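Local coordinates for cyclic GMP-AMP synthase-like receptor (Tribolium castaneum, PDB 7LT2), which senses double-stranded RNA in the cytoplasm and joins ATP and GTP into the cyclic dinucleotide 2',3'-cGAMP to trigger innate immune signalling, at residues E89-G94 against G237-L242; V96-N101 against D127-G132; K204-G209 against L242-Q247; F198-D203 against F222-K227. All blocks are in the same frame, centred on the assembly; numbering follows the deposited sequence.

Contact 1 (E89-G94 against G237-L242)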
loop_
_atom_site.group_PDB
_atom_site.type_symbol
_atom_site.label_atom_id
_atom_site.label_comp_id
_atom_site.label_asym_id
_atom_site.label_seq_id
_atom_site.Cartn_x
_atom_site.Cartn_y
_atom_site.Cartn_z
ATOM N N GLU A 89 -1.544 21.212 -8.057
ATOM C CA GLU A 89 -1.030 21.051 -6.706
ATOM C C GLU A 89 -1.836 21.912 -5.740
ATOM O O GLU A 89 -2.022 23.108 -5.972
ATOM C CB GLU A 89 0.448 21.441 -6.664
ATOM C CG GLU A 89 1.347 20.673 -7.643
ATOM C CD GLU A 89 1.412 21.299 -9.031
ATOM O OE1 GLU A 89 0.553 22.150 -9.354
ATOM O OE2 GLU A 89 2.331 20.939 -9.800
ATOM N N SER A 90 -2.318 21.302 -4.657
ATOM C CA SER A 90 -3.192 21.998 -3.724
ATOM C C SER A 90 -2.376 22.755 -2.675
ATOM O O SER A 90 -1.147 22.659 -2.610
ATOM C CB SER A 90 -4.153 21.019 -3.048
ATOM O OG SER A 90 -3.562 20.430 -1.898
ATOM N N ASN A 91 -3.077 23.514 -1.829
ATOM C CA ASN A 91 -2.446 24.271 -0.756
ATOM C C ASN A 91 -2.089 23.413 0.455
ATOM O O ASN A 91 -1.662 23.961 1.479
ATOM C CB ASN A 91 -3.350 25.434 -0.327
ATOM C CG ASN A 91 -4.791 25.008 -0.101
ATOM O OD1 ASN A 91 -5.092 23.820 0.021
ATOM N ND2 ASN A 91 -5.693 25.985 -0.044
ATOM N N VAL A 92 -2.253 22.098 0.369
ATOM C CA VAL A 92 -1.795 21.167 1.391
ATOM C C VAL A 92 -0.753 20.259 0.745
ATOM O O VAL A 92 -1.085 19.496 -0.167
ATOM C CB VAL A 92 -2.944 20.336 1.984
ATOM C CG1 VAL A 92 -2.410 19.388 3.053
ATOM C CG2 VAL A 92 -4.023 21.249 2.558
ATOM N N PRO A 93 0.510 20.310 1.169
ATOM C CA PRO A 93 1.556 19.536 0.482
ATOM C C PRO A 93 1.228 18.050 0.443
ATOM O O PRO A 93 0.838 17.452 1.448
ATOM C CB PRO A 93 2.810 19.817 1.318
ATOM C CG PRO A 93 2.541 21.140 1.959
ATOM C CD PRO A 93 1.062 21.169 2.232
ATOM N N GLY A 94 1.383 17.457 -0.743
ATOM C CA GLY A 94 1.085 16.059 -0.964
ATOM C C GLY A 94 -0.283 15.787 -1.552
ATOM O O GLY A 94 -0.543 14.651 -1.973
ATOM N N GLY A 237 -13.946 17.444 -0.003
ATOM C CA GLY A 237 -14.051 16.504 -1.100
ATOM C C GLY A 237 -13.129 16.752 -2.275
ATOM O O GLY A 237 -12.987 15.862 -3.125
ATOM N N ARG A 238 -12.491 17.922 -2.355
ATOM C CA ARG A 238 -11.636 18.230 -3.497
ATOM C C ARG A 238 -10.223 17.681 -3.373
ATOM O O ARG A 238 -9.515 17.618 -4.384
ATOM C CB ARG A 238 -11.535 19.740 -3.702
ATOM C CG ARG A 238 -12.624 20.327 -4.551
ATOM C CD ARG A 238 -12.197 21.685 -5.054
ATOM N NE ARG A 238 -13.337 22.485 -5.473
ATOM C CZ ARG A 238 -13.272 23.771 -5.777
ATOM N NH1 ARG A 238 -12.132 24.439 -5.710
ATOM N NH2 ARG A 238 -14.377 24.404 -6.160
ATOM N N TYR A 239 -9.786 17.311 -2.172
ATOM C CA TYR A 239 -8.386 16.980 -1.928
ATOM C C TYR A 239 -8.147 15.492 -2.151
ATOM O O TYR A 239 -8.717 14.651 -1.447
ATOM C CB TYR A 239 -7.975 17.385 -0.512
ATOM C CG TYR A 239 -7.877 18.876 -0.310
ATOM C CD1 TYR A 239 -9.011 19.634 -0.063
ATOM C CD2 TYR A 239 -6.649 19.530 -0.365
ATOM C CE1 TYR A 239 -8.934 21.003 0.125
ATOM C CE2 TYR A 239 -6.560 20.904 -0.175
ATOM C CZ TYR A 239 -7.711 21.633 0.066
ATOM O OH TYR A 239 -7.645 22.999 0.258
ATOM N N TRP A 240 -7.291 15.177 -3.119
ATOM C CA TRP A 240 -6.895 13.813 -3.436
ATOM C C TRP A 240 -5.439 13.596 -3.049
ATOM O O TRP A 240 -4.617 14.511 -3.166
ATOM C CB TRP A 240 -7.072 13.530 -4.928
ATOM C CG TRP A 240 -8.497 13.481 -5.350
ATOM C CD1 TRP A 240 -9.350 14.537 -5.479
ATOM C CD2 TRP A 240 -9.246 12.313 -5.700
ATOM N NE1 TRP A 240 -10.586 14.101 -5.885
ATOM C CE2 TRP A 240 -10.551 12.740 -6.032
ATOM C CE3 TRP A 240 -8.946 10.950 -5.764
ATOM C CZ2 TRP A 240 -11.553 11.851 -6.420
ATOM C CZ3 TRP A 240 -9.941 10.067 -6.157
ATOM C CH2 TRP A 240 -11.229 10.524 -6.476
ATOM N N SER A 241 -5.124 12.388 -2.590
ATOM C CA SER A 241 -3.747 11.990 -2.334
ATOM C C SER A 241 -3.113 11.463 -3.614
ATOM O O SER A 241 -3.794 10.926 -4.486
ATOM C CB SER A 241 -3.672 10.904 -1.259
ATOM O OG SER A 241 -4.194 11.349 -0.024
ATOM N N LEU A 242 -1.795 11.603 -3.710
ATOM C CA LEU A 242 -1.032 11.037 -4.812
ATOM C C LEU A 242 -0.475 9.683 -4.407
ATOM O O LEU A 242 -0.034 9.495 -3.268
ATOM C CB LEU A 242 0.113 11.960 -5.221
ATOM C CG LEU A 242 -0.301 13.234 -5.947
ATOM C CD1 LEU A 242 0.787 14.266 -5.825
ATOM C CD2 LEU A 242 -0.596 12.946 -7.414
HETATM O O HOH W 1 -8.574 26.216 0.022
HETATM O O HOH W 2 0.209 12.173 -1.547
#
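Asn91 CG stands between its own backbone N and carbonyl carbon (chi1 48°), and a small chi2 of 15° turns the amide so that OD1 meets the hydroxyl of Tyr239, whose CG is anti to its carbonyl carbon. Tyr239 OH donates to Asn91 OD1 at 2.7 Å, arriving in the carbonyl plane on a lone pair, with a C=O...donor angle of 122°; Asn234 O is a second hydrogen-bond partner of this hydroxyl, which has one proton for both. The amide lies nearly coplanar with the ring although the two side chains cross at about a right angle. Water 1 accepts from Asn91 ND2 and makes a weak bond to Tyr239 OH. Further down the ring, Ser90 OG sits at the edge, 3.5 Å from Tyr239 CE2, while Val92 CG2 reaches the same CE2 at 3.7 Å. Ser90 OG also accepts from Val92 N at 3.1 Å, an ST turn that sets both residues beside the ring. Water 2 donates to Gly94 O at 2.6 Å and accepts from Leu242 N at 3.0 Å; Ser241 and Leu242 probably bind GTP, as in related enzymes. Residues 90-94 connect the beta-hairpin of strands 85-89 and 95-100. Strand 240-243 pairs with 95-100 and 222-225, and Trp97 of strand 95-100 meets the tyrosine ring edge-to-face.

Contact 2 (V96-N101 against D127-G132)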
loop_
_atom_site.group_PDB
_atom_site.type_symbol
_atom_site.label_atom_id
_atom_site.label_comp_id
_atom_site.label_asym_id
_atom_site.label_seq_id
_atom_site.Cartn_x
_atom_site.Cartn_y
_atom_site.Cartn_z
ATOM N N VAL A 96 -3.656 17.059 -4.181
ATOM C CA VAL A 96 -3.918 17.731 -5.444
ATOM C C VAL A 96 -5.419 17.883 -5.643
ATOM O O VAL A 96 -6.232 17.196 -5.019
ATOM C CB VAL A 96 -3.299 16.975 -6.640
ATOM C CG1 VAL A 96 -1.783 16.841 -6.473
ATOM C CG2 VAL A 96 -3.949 15.605 -6.794
ATOM N N TRP A 97 -5.775 18.810 -6.527
ATOM C CA TRP A 97 -7.125 18.944 -7.047
ATOM C C TRP A 97 -7.140 18.507 -8.506
ATOM O O TRP A 97 -6.126 18.590 -9.205
ATOM C CB TRP A 97 -7.632 20.386 -6.934
ATOM C CG TRP A 97 -7.850 20.853 -5.529
ATOM C CD1 TRP A 97 -7.698 20.127 -4.387
ATOM C CD2 TRP A 97 -8.265 22.164 -5.119
ATOM N NE1 TRP A 97 -7.994 20.901 -3.291
ATOM C CE2 TRP A 97 -8.344 22.155 -3.713
ATOM C CE3 TRP A 97 -8.577 23.342 -5.806
ATOM C CZ2 TRP A 97 -8.722 23.280 -2.978
ATOM C CZ3 TRP A 97 -8.953 24.459 -5.073
ATOM C CH2 TRP A 97 -9.021 24.419 -3.676
ATOM N N LEU A 98 -8.299 18.041 -8.961
ATOM C CA LEU A 98 -8.453 17.568 -10.332
ATOM C C LEU A 98 -9.759 18.120 -10.878
ATOM O O LEU A 98 -10.829 17.825 -10.341
ATOM C CB LEU A 98 -8.435 16.035 -10.389
ATOM C CG LEU A 98 -8.178 15.310 -11.720
ATOM C CD1 LEU A 98 -9.371 15.379 -12.659
ATOM C CD2 LEU A 98 -6.930 15.840 -12.413
ATOM N N LYS A 99 -9.676 18.914 -11.940
ATOM C CA LYS A 99 -10.868 19.458 -12.569
ATOM C C LYS A 99 -10.860 19.118 -14.052
ATOM O O LYS A 99 -9.817 18.843 -14.649
ATOM C CB LYS A 99 -10.978 20.981 -12.364
ATOM C CG LYS A 99 -9.810 21.789 -12.897
ATOM C CD LYS A 99 -10.107 23.283 -12.799
ATOM C CE LYS A 99 -8.843 24.120 -12.936
ATOM N NZ LYS A 99 -8.171 23.936 -14.252
ATOM N N LEU A 100 -12.049 19.110 -14.637
ATOM C CA LEU A 100 -12.221 18.826 -16.055
ATOM C C LEU A 100 -12.617 20.116 -16.758
ATOM O O LEU A 100 -13.562 20.790 -16.334
ATOM C CB LEU A 100 -13.282 17.744 -16.286
ATOM C CG LEU A 100 -12.996 16.285 -15.905
ATOM C CD1 LEU A 100 -12.926 16.085 -14.395
ATOM C CD2 LEU A 100 -14.048 15.367 -16.513
ATOM N N ASN A 101 -11.892 20.461 -17.822
ATOM C CA ASN A 101 -12.155 21.699 -18.549
ATOM C C ASN A 101 -13.021 21.517 -19.791
ATOM O O ASN A 101 -13.417 22.521 -20.394
ATOM C CB ASN A 101 -10.836 22.371 -18.954
ATOM C CG ASN A 101 -10.158 23.081 -17.794
ATOM O OD1 ASN A 101 -10.799 23.439 -16.808
ATOM N ND2 ASN A 101 -8.854 23.297 -17.916
ATOM N N ASP A 127 -16.964 21.167 -11.802
ATOM C CA ASP A 127 -16.411 19.951 -12.412
ATOM C C ASP A 127 -15.097 19.528 -11.755
ATOM O O ASP A 127 -14.175 19.050 -12.421
ATOM C CB ASP A 127 -16.237 20.116 -13.923
ATOM C CG ASP A 127 -17.553 20.008 -14.676
ATOM O OD1 ASP A 127 -18.567 19.632 -14.050
ATOM O OD2 ASP A 127 -17.576 20.299 -15.892
ATOM N N PHE A 128 -15.012 19.694 -10.437
ATOM C CA PHE A 128 -13.907 19.138 -9.668
ATOM C C PHE A 128 -14.229 17.702 -9.284
ATOM O O PHE A 128 -15.343 17.410 -8.838
ATOM C CB PHE A 128 -13.633 19.962 -8.413
ATOM C CG PHE A 128 -12.814 21.194 -8.661
ATOM C CD1 PHE A 128 -11.432 21.139 -8.613
ATOM C CD2 PHE A 128 -13.426 22.409 -8.936
ATOM C CE1 PHE A 128 -10.670 22.274 -8.836
ATOM C CE2 PHE A 128 -12.668 23.546 -9.159
ATOM C CZ PHE A 128 -11.291 23.477 -9.111
ATOM N N LEU A 129 -13.257 16.813 -9.471
ATOM C CA LEU A 129 -13.389 15.438 -9.009
ATOM C C LEU A 129 -13.544 15.420 -7.497
ATOM O O LEU A 129 -12.764 16.047 -6.777
ATOM C CB LEU A 129 -12.159 14.625 -9.414
ATOM C CG LEU A 129 -12.248 13.567 -10.512
ATOM C CD1 LEU A 129 -10.966 12.725 -10.519
ATOM C CD2 LEU A 129 -13.482 12.682 -10.360
ATOM N N ASP A 130 -14.543 14.689 -7.009
ATOM C CA ASP A 130 -14.900 14.713 -5.596
ATOM C C ASP A 130 -14.639 13.346 -4.973
ATOM O O ASP A 130 -15.123 12.330 -5.476
ATOM C CB ASP A 130 -16.366 15.130 -5.425
ATOM C CG ASP A 130 -16.752 15.342 -3.976
ATOM O OD1 ASP A 130 -16.923 14.342 -3.256
ATOM O OD2 ASP A 130 -16.877 16.512 -3.557
ATOM N N THR A 131 -13.883 13.329 -3.868
ATOM C CA THR A 131 -13.516 12.061 -3.240
ATOM C C THR A 131 -14.733 11.354 -2.655
ATOM O O THR A 131 -14.882 10.138 -2.813
ATOM C CB THR A 131 -12.465 12.282 -2.149
ATOM O OG1 THR A 131 -12.971 13.192 -1.165
ATOM C CG2 THR A 131 -11.183 12.835 -2.734
ATOM N N GLY A 132 -15.605 12.093 -1.970
ATOM C CA GLY A 132 -16.776 11.468 -1.376
ATOM C C GLY A 132 -17.713 10.876 -2.411
ATOM O O GLY A 132 -18.211 9.761 -2.244
HETATM O O HOH W 3 -10.552 17.827 -7.013
HETATM O O HOH W 4 -15.796 20.340 -18.003
#
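Leu98 and Leu100 satisfy two backbone groups of the incoming chain, and the pair of bonds frames a single bridge between Lys99 and Phe128. Leu129 N donates to Leu98 O at 2.8 Å, nearly along the C=O axis, and Leu100 N donates to Asp127 O at 3.1 Å with the donor tilted 22° from the carbonyl plane. Water 3 accepts from Leu98 N and lies 2.8 Å from Leu129 O, which also accepts from Trp240 NE1; water 4 donates to both Leu100 O and Asp127 OD2. The other carboxylate oxygen, Asp127 OD1, forms a salt bridge with Arg119. Lys99 CB lies over one face of the Phe128 ring as a CH-pi contact, 3.9 Å from its centroid. Trp97 CE3 approaches Phe128 CE1 to 3.8 Å, the ring planes 85° apart, and Arg238 adds a cation-pi contact to each ring. Leu98 CD1 meets Leu129 CD1 at 3.8 Å. Asp130, the N-cap of helix 131-147, accepts through OD1 from Lys133 N. Strand 95-100 runs between strand 85-89 and segment 127-132, and beyond the bridge pairs with strand 240-243 through Val96; Leu98 and Leu129 also touch Phe200 and Phe198 of strand 188-200.

Contact 3 (K204-G209 against L242-Q247)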
loop_
_atom_site.group_PDB
_atom_site.type_symbol
_atom_site.label_atom_id
_atom_site.label_comp_id
_atom_site.label_asym_id
_atom_site.label_seq_id
_atom_site.Cartn_x
_atom_site.Cartn_y
_atom_site.Cartn_z
ATOM N N LYS A 204 0.975 14.669 -16.847
ATOM C CA LYS A 204 0.251 15.288 -15.747
ATOM C C LYS A 204 1.018 15.237 -14.431
ATOM O O LYS A 204 0.491 15.695 -13.411
ATOM C CB LYS A 204 -1.116 14.616 -15.575
ATOM C CG LYS A 204 -1.885 14.439 -16.879
ATOM C CD LYS A 204 -2.030 15.755 -17.628
ATOM C CE LYS A 204 -2.482 15.525 -19.065
ATOM N NZ LYS A 204 -2.574 16.797 -19.831
ATOM N N TRP A 205 2.235 14.701 -14.436
ATOM C CA TRP A 205 3.016 14.565 -13.212
ATOM C C TRP A 205 3.236 15.937 -12.575
ATOM O O TRP A 205 3.654 16.874 -13.267
ATOM C CB TRP A 205 4.354 13.897 -13.530
ATOM C CG TRP A 205 5.175 13.485 -12.334
ATOM C CD1 TRP A 205 5.902 14.302 -11.517
ATOM C CD2 TRP A 205 5.380 12.150 -11.851
ATOM N NE1 TRP A 205 6.529 13.561 -10.543
ATOM C CE2 TRP A 205 6.225 12.238 -10.725
ATOM C CE3 TRP A 205 4.924 10.891 -12.255
ATOM C CZ2 TRP A 205 6.627 11.114 -10.000
ATOM C CZ3 TRP A 205 5.323 9.774 -11.530
ATOM C CH2 TRP A 205 6.169 9.895 -10.422
ATOM N N PRO A 206 2.971 16.095 -11.276
ATOM C CA PRO A 206 3.073 17.427 -10.656
ATOM C C PRO A 206 4.516 17.903 -10.573
ATOM O O PRO A 206 5.432 17.119 -10.311
ATOM C CB PRO A 206 2.473 17.213 -9.259
ATOM C CG PRO A 206 2.676 15.754 -8.986
ATOM C CD PRO A 206 2.519 15.069 -10.322
ATOM N N ILE A 207 4.717 19.207 -10.794
ATOM C CA ILE A 207 6.072 19.757 -10.795
ATOM C C ILE A 207 6.289 20.748 -9.654
ATOM O O ILE A 207 7.416 20.904 -9.169
ATOM C CB ILE A 207 6.414 20.414 -12.148
ATOM C CG1 ILE A 207 5.514 21.617 -12.422
ATOM C CG2 ILE A 207 6.320 19.404 -13.286
ATOM C CD1 ILE A 207 5.899 22.387 -13.669
ATOM N N ASN A 208 5.232 21.424 -9.211
ATOM C CA ASN A 208 5.388 22.520 -8.251
ATOM C C ASN A 208 5.626 21.946 -6.859
ATOM O O ASN A 208 4.691 21.653 -6.114
ATOM C CB ASN A 208 4.167 23.433 -8.266
ATOM C CG ASN A 208 4.377 24.694 -7.453
ATOM O OD1 ASN A 208 5.486 24.976 -6.998
ATOM N ND2 ASN A 208 3.312 25.468 -7.275
ATOM N N GLY A 209 6.903 21.808 -6.496
ATOM C CA GLY A 209 7.283 21.283 -5.202
ATOM C C GLY A 209 7.347 19.775 -5.112
ATOM O O GLY A 209 7.489 19.240 -4.007
ATOM N N LEU A 242 -1.795 11.603 -3.710
ATOM C CA LEU A 242 -1.032 11.037 -4.812
ATOM C C LEU A 242 -0.475 9.683 -4.407
ATOM O O LEU A 242 -0.034 9.495 -3.268
ATOM C CB LEU A 242 0.113 11.960 -5.221
ATOM C CG LEU A 242 -0.301 13.234 -5.947
ATOM C CD1 LEU A 242 0.787 14.266 -5.825
ATOM C CD2 LEU A 242 -0.596 12.946 -7.414
ATOM N N SER A 243 -0.506 8.738 -5.336
ATOM C CA SER A 243 0.149 7.452 -5.149
ATOM C C SER A 243 1.265 7.318 -6.176
ATOM O O SER A 243 1.009 7.256 -7.385
ATOM C CB SER A 243 -0.831 6.292 -5.261
ATOM O OG SER A 243 -0.124 5.064 -5.151
ATOM N N PHE A 244 2.500 7.291 -5.684
ATOM C CA PHE A 244 3.669 6.950 -6.477
ATOM C C PHE A 244 4.193 5.568 -6.091
ATOM O O PHE A 244 5.390 5.288 -6.210
ATOM C CB PHE A 244 4.742 8.025 -6.314
ATOM C CG PHE A 244 4.272 9.409 -6.701
ATOM C CD1 PHE A 244 3.954 9.700 -8.017
ATOM C CD2 PHE A 244 4.141 10.410 -5.750
ATOM C CE1 PHE A 244 3.515 10.967 -8.386
ATOM C CE2 PHE A 244 3.707 11.680 -6.106
ATOM C CZ PHE A 244 3.393 11.958 -7.430
ATOM N N GLN A 245 3.284 4.699 -5.631
ATOM C CA GLN A 245 3.671 3.377 -5.145
ATOM C C GLN A 245 4.254 2.503 -6.245
ATOM O O GLN A 245 5.064 1.615 -5.960
ATOM C CB GLN A 245 2.471 2.660 -4.530
ATOM C CG GLN A 245 1.877 3.317 -3.305
ATOM C CD GLN A 245 0.586 2.638 -2.891
ATOM O OE1 GLN A 245 0.598 1.684 -2.111
ATOM N NE2 GLN A 245 -0.537 3.115 -3.431
ATOM N N GLU A 246 3.835 2.700 -7.497
ATOM C CA GLU A 246 4.419 1.900 -8.566
ATOM C C GLU A 246 5.893 2.237 -8.747
ATOM O O GLU A 246 6.722 1.339 -8.942
ATOM C CB GLU A 246 3.646 2.100 -9.871
ATOM C CG GLU A 246 3.914 0.994 -10.893
ATOM C CD GLU A 246 2.687 0.640 -11.714
ATOM O OE1 GLU A 246 1.781 1.489 -11.830
ATOM O OE2 GLU A 246 2.630 -0.491 -12.239
ATOM N N GLN A 247 6.242 3.522 -8.643
ATOM C CA GLN A 247 7.641 3.931 -8.733
ATOM C C GLN A 247 8.424 3.537 -7.484
ATOM O O GLN A 247 9.585 3.124 -7.583
ATOM C CB GLN A 247 7.727 5.440 -8.962
ATOM C CG GLN A 247 7.268 5.878 -10.352
ATOM C CD GLN A 247 5.758 5.991 -10.476
ATOM O OE1 GLN A 247 5.037 6.032 -9.474
ATOM N NE2 GLN A 247 5.273 6.048 -11.711
#
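Trp205 and Phe244 overlap obliquely, their planes 34° apart and the phenylalanine centroid 4.5 Å from that of the indole six-membered ring. Phe244 CE1 lies over one indole face, 3.4 Å above the plane and displaced toward the rim, while its neighbour CD1 comes to 3.3 Å from Trp205 CH2. The tilt therefore sets one side of the phenylalanine against the benzo part of the tryptophan. At the indole rim Gln247 arrives tip to tip, its amide almost perpendicular to the ring plane and NE2 3.7 Å from Trp205 CZ3. This approach is packing: Gln247 NE2 donates to Lys219 O and Glu221 O, just as Trp205 NE1 is bonded to Arg211 O. Pro206 CG lies at the edge of the Phe244 ring, 4.2 Å from CZ, and slides past Leu242 CD1 at 4.0 Å. Residues 242-247 probably bind GTP, as in related enzymes, and 245-247 probably ATP as well; Trp205 and Pro206 pack on Phe244 and Leu242 of this segment. Phe244 is the N-cap residue of helix 245-251, directly after strand 240-243; Trp325 meets its ring, and Phe222 of strand 222-225 meets that of Trp205.

Contact 4 (F198-D203 against F222-K227); sequences FVFSGD and FFIVPK
An antiparallel strand pair within the central sheet of the nucleotidyltransferase domain joins Phe198 to Ile224, Val199 to Phe223 and Phe200 to Phe222. Both outer pairs are hydrogen-bonded. Ile224 N donates to Phe198 O at 2.8 Å and Phe198 N to Ile224 O at 3.2 Å; Phe200 N reaches Phe222 O at 2.9 Å, and Phe222 N returns the bond to Phe200 O. Between them Val199 and Phe223 form a non-hydrogen-bonded pair, where Val199 CG2 rests 3.4 Å from Phe222 O. Strand 222-225 thereby lies between strands 188-200 and 240-243, and Phe223 O accepts from the backbone N of Ser243, a residue that probably binds GTP, as in related enzymes. On the face carrying Phe198, Phe200, Phe222 and Ile224, the isoleucine touches two phenylalanines. Its CG1 is 3.8 Å from Phe198 CB, and its CD1 meets Phe200 CE2 at the ring edge, also at 3.8 Å. Phe222 CG stands between its own backbone N and carbonyl carbon (chi1 67°), and the ring's CZ and CE1 each come to 4.0 Å from Phe200 CB. Trp205 and Leu242 adjoin this same phenylalanine, while Phe223, on the opposite face, packs on Asp74 and Leu76 of strand 70-77.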
loop_
_atom_site.group_PDB
_atom_site.type_symbol
_atom_site.label_atom_id
_atom_site.label_comp_id
_atom_site.label_asym_id
_atom_site.label_seq_id
_atom_site.Cartn_x
_atom_site.Cartn_y
_atom_site.Cartn_z
ATOM N N PHE A 198 -7.925 7.292 -9.749
ATOM C CA PHE A 198 -7.846 7.823 -11.106
ATOM C C PHE A 198 -6.389 7.896 -11.540
ATOM O O PHE A 198 -5.551 8.444 -10.817
ATOM C CB PHE A 198 -8.519 9.194 -11.208
ATOM C CG PHE A 198 -10.018 9.113 -11.239
ATOM C CD1 PHE A 198 -10.691 8.949 -12.439
ATOM C CD2 PHE A 198 -10.750 9.172 -10.068
ATOM C CE1 PHE A 198 -12.075 8.865 -12.466
ATOM C CE2 PHE A 198 -12.127 9.085 -10.091
ATOM C CZ PHE A 198 -12.790 8.931 -11.288
ATOM N N VAL A 199 -6.096 7.344 -12.722
ATOM C CA VAL A 199 -4.730 7.177 -13.214
ATOM C C VAL A 199 -4.469 8.163 -14.347
ATOM O O VAL A 199 -5.365 8.469 -15.145
ATOM C CB VAL A 199 -4.467 5.722 -13.664
ATOM C CG1 VAL A 199 -5.391 5.311 -14.813
ATOM C CG2 VAL A 199 -2.994 5.524 -14.030
ATOM N N PHE A 200 -3.242 8.675 -14.403
ATOM C CA PHE A 200 -2.862 9.707 -15.360
ATOM C C PHE A 200 -1.527 9.366 -16.002
ATOM O O PHE A 200 -0.734 8.591 -15.461
ATOM C CB PHE A 200 -2.782 11.075 -14.685
ATOM C CG PHE A 200 -4.066 11.488 -14.043
ATOM C CD1 PHE A 200 -5.045 12.117 -14.782
ATOM C CD2 PHE A 200 -4.306 11.213 -12.707
ATOM C CE1 PHE A 200 -6.239 12.489 -14.197
ATOM C CE2 PHE A 200 -5.496 11.582 -12.119
ATOM C CZ PHE A 200 -6.462 12.218 -12.863
ATOM N N SER A 201 -1.290 9.956 -17.173
ATOM C CA SER A 201 -0.061 9.757 -17.924
ATOM C C SER A 201 1.021 10.721 -17.445
ATOM O O SER A 201 0.774 11.649 -16.668
ATOM C CB SER A 201 -0.301 9.943 -19.426
ATOM O OG SER A 201 -0.534 11.309 -19.736
ATOM N N GLY A 202 2.235 10.496 -17.947
ATOM C CA GLY A 202 3.392 11.219 -17.449
ATOM C C GLY A 202 3.292 12.724 -17.591
ATOM O O GLY A 202 3.869 13.461 -16.790
ATOM N N ASP A 203 2.551 13.201 -18.597
ATOM C CA ASP A 203 2.420 14.637 -18.824
ATOM C C ASP A 203 1.776 15.361 -17.650
ATOM O O ASP A 203 2.007 16.562 -17.478
ATOM C CB ASP A 203 1.597 14.899 -20.088
ATOM C CG ASP A 203 2.203 14.264 -21.320
ATOM O OD1 ASP A 203 3.435 14.063 -21.336
ATOM O OD2 ASP A 203 1.448 13.971 -22.270
ATOM N N PHE A 222 0.932 7.500 -12.918
ATOM C CA PHE A 222 0.716 7.609 -11.483
ATOM C C PHE A 222 -0.781 7.763 -11.272
ATOM O O PHE A 222 -1.537 7.970 -12.224
ATOM C CB PHE A 222 1.475 8.797 -10.887
ATOM C CG PHE A 222 0.957 10.121 -11.350
ATOM C CD1 PHE A 222 1.272 10.601 -12.611
ATOM C CD2 PHE A 222 0.139 10.881 -10.532
ATOM C CE1 PHE A 222 0.784 11.816 -13.049
ATOM C CE2 PHE A 222 -0.355 12.103 -10.964
ATOM C CZ PHE A 222 -0.031 12.571 -12.224
ATOM N N PHE A 223 -1.231 7.665 -10.024
ATOM C CA PHE A 223 -2.661 7.806 -9.800
ATOM C C PHE A 223 -2.936 8.585 -8.525
ATOM O O PHE A 223 -2.054 8.801 -7.689
ATOM C CB PHE A 223 -3.392 6.443 -9.798
ATOM C CG PHE A 223 -2.835 5.406 -8.850
ATOM C CD1 PHE A 223 -1.799 4.570 -9.241
ATOM C CD2 PHE A 223 -3.412 5.213 -7.604
ATOM C CE1 PHE A 223 -1.314 3.586 -8.383
ATOM C CE2 PHE A 223 -2.943 4.233 -6.743
ATOM C CZ PHE A 223 -1.887 3.420 -7.133
ATOM N N ILE A 224 -4.172 9.064 -8.424
ATOM C CA ILE A 224 -4.635 9.793 -7.252
ATOM C C ILE A 224 -5.608 8.908 -6.492
ATOM O O ILE A 224 -6.339 8.096 -7.075
ATOM C CB ILE A 224 -5.276 11.154 -7.605
ATOM C CG1 ILE A 224 -6.539 10.975 -8.461
ATOM C CG2 ILE A 224 -4.244 12.061 -8.269
ATOM C CD1 ILE A 224 -7.264 12.303 -8.806
ATOM N N VAL A 225 -5.601 9.068 -5.174
ATOM C CA VAL A 225 -6.295 8.184 -4.241
ATOM C C VAL A 225 -7.253 9.036 -3.417
ATOM O O VAL A 225 -6.879 10.136 -2.983
ATOM C CB VAL A 225 -5.287 7.430 -3.356
ATOM C CG1 VAL A 225 -5.988 6.556 -2.337
ATOM C CG2 VAL A 225 -4.362 6.580 -4.217
ATOM N N PRO A 226 -8.496 8.582 -3.179
ATOM C CA PRO A 226 -9.489 9.439 -2.510
ATOM C C PRO A 226 -9.348 9.489 -0.999
ATOM O O PRO A 226 -10.347 9.409 -0.276
ATOM C CB PRO A 226 -10.822 8.800 -2.917
ATOM C CG PRO A 226 -10.488 7.347 -3.070
ATOM C CD PRO A 226 -9.071 7.292 -3.596
ATOM N N LYS A 227 -8.122 9.631 -0.511
ATOM C CA LYS A 227 -7.860 9.787 0.913
ATOM C C LYS A 227 -7.637 11.266 1.199
ATOM O O LYS A 227 -6.673 11.862 0.704
ATOM C CB LYS A 227 -6.647 8.960 1.346
ATOM C CG LYS A 227 -6.383 9.016 2.839
ATOM C CD LYS A 227 -5.475 7.892 3.316
ATOM C CE LYS A 227 -4.030 8.121 2.917
ATOM N NZ LYS A 227 -3.090 7.538 3.918
#

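All four contacts fall within the nucleotidyltransferase domain and reach one mixed sheet, on the same side of the chain's centre. Strand 240-243 is the common element of contacts 1 and 3, which share Leu242 and have centres about 12 Å apart; its sheet neighbours 95-100 and 222-225 belong to contacts 2 and 4. Contacts 3 and 4 are the closest pair, with centres about 8 Å apart, and contacts 2 and 3 the most distant, at about 16 Å. Along the chain, contacts 2 and 4 nest inside the loop closed by contact 1, whereas contact 3 crosses contacts 1 and 4. Sequence-distant segments thus converge on a strand that itself carries, and leads into, residues inferred to bind nucleotide.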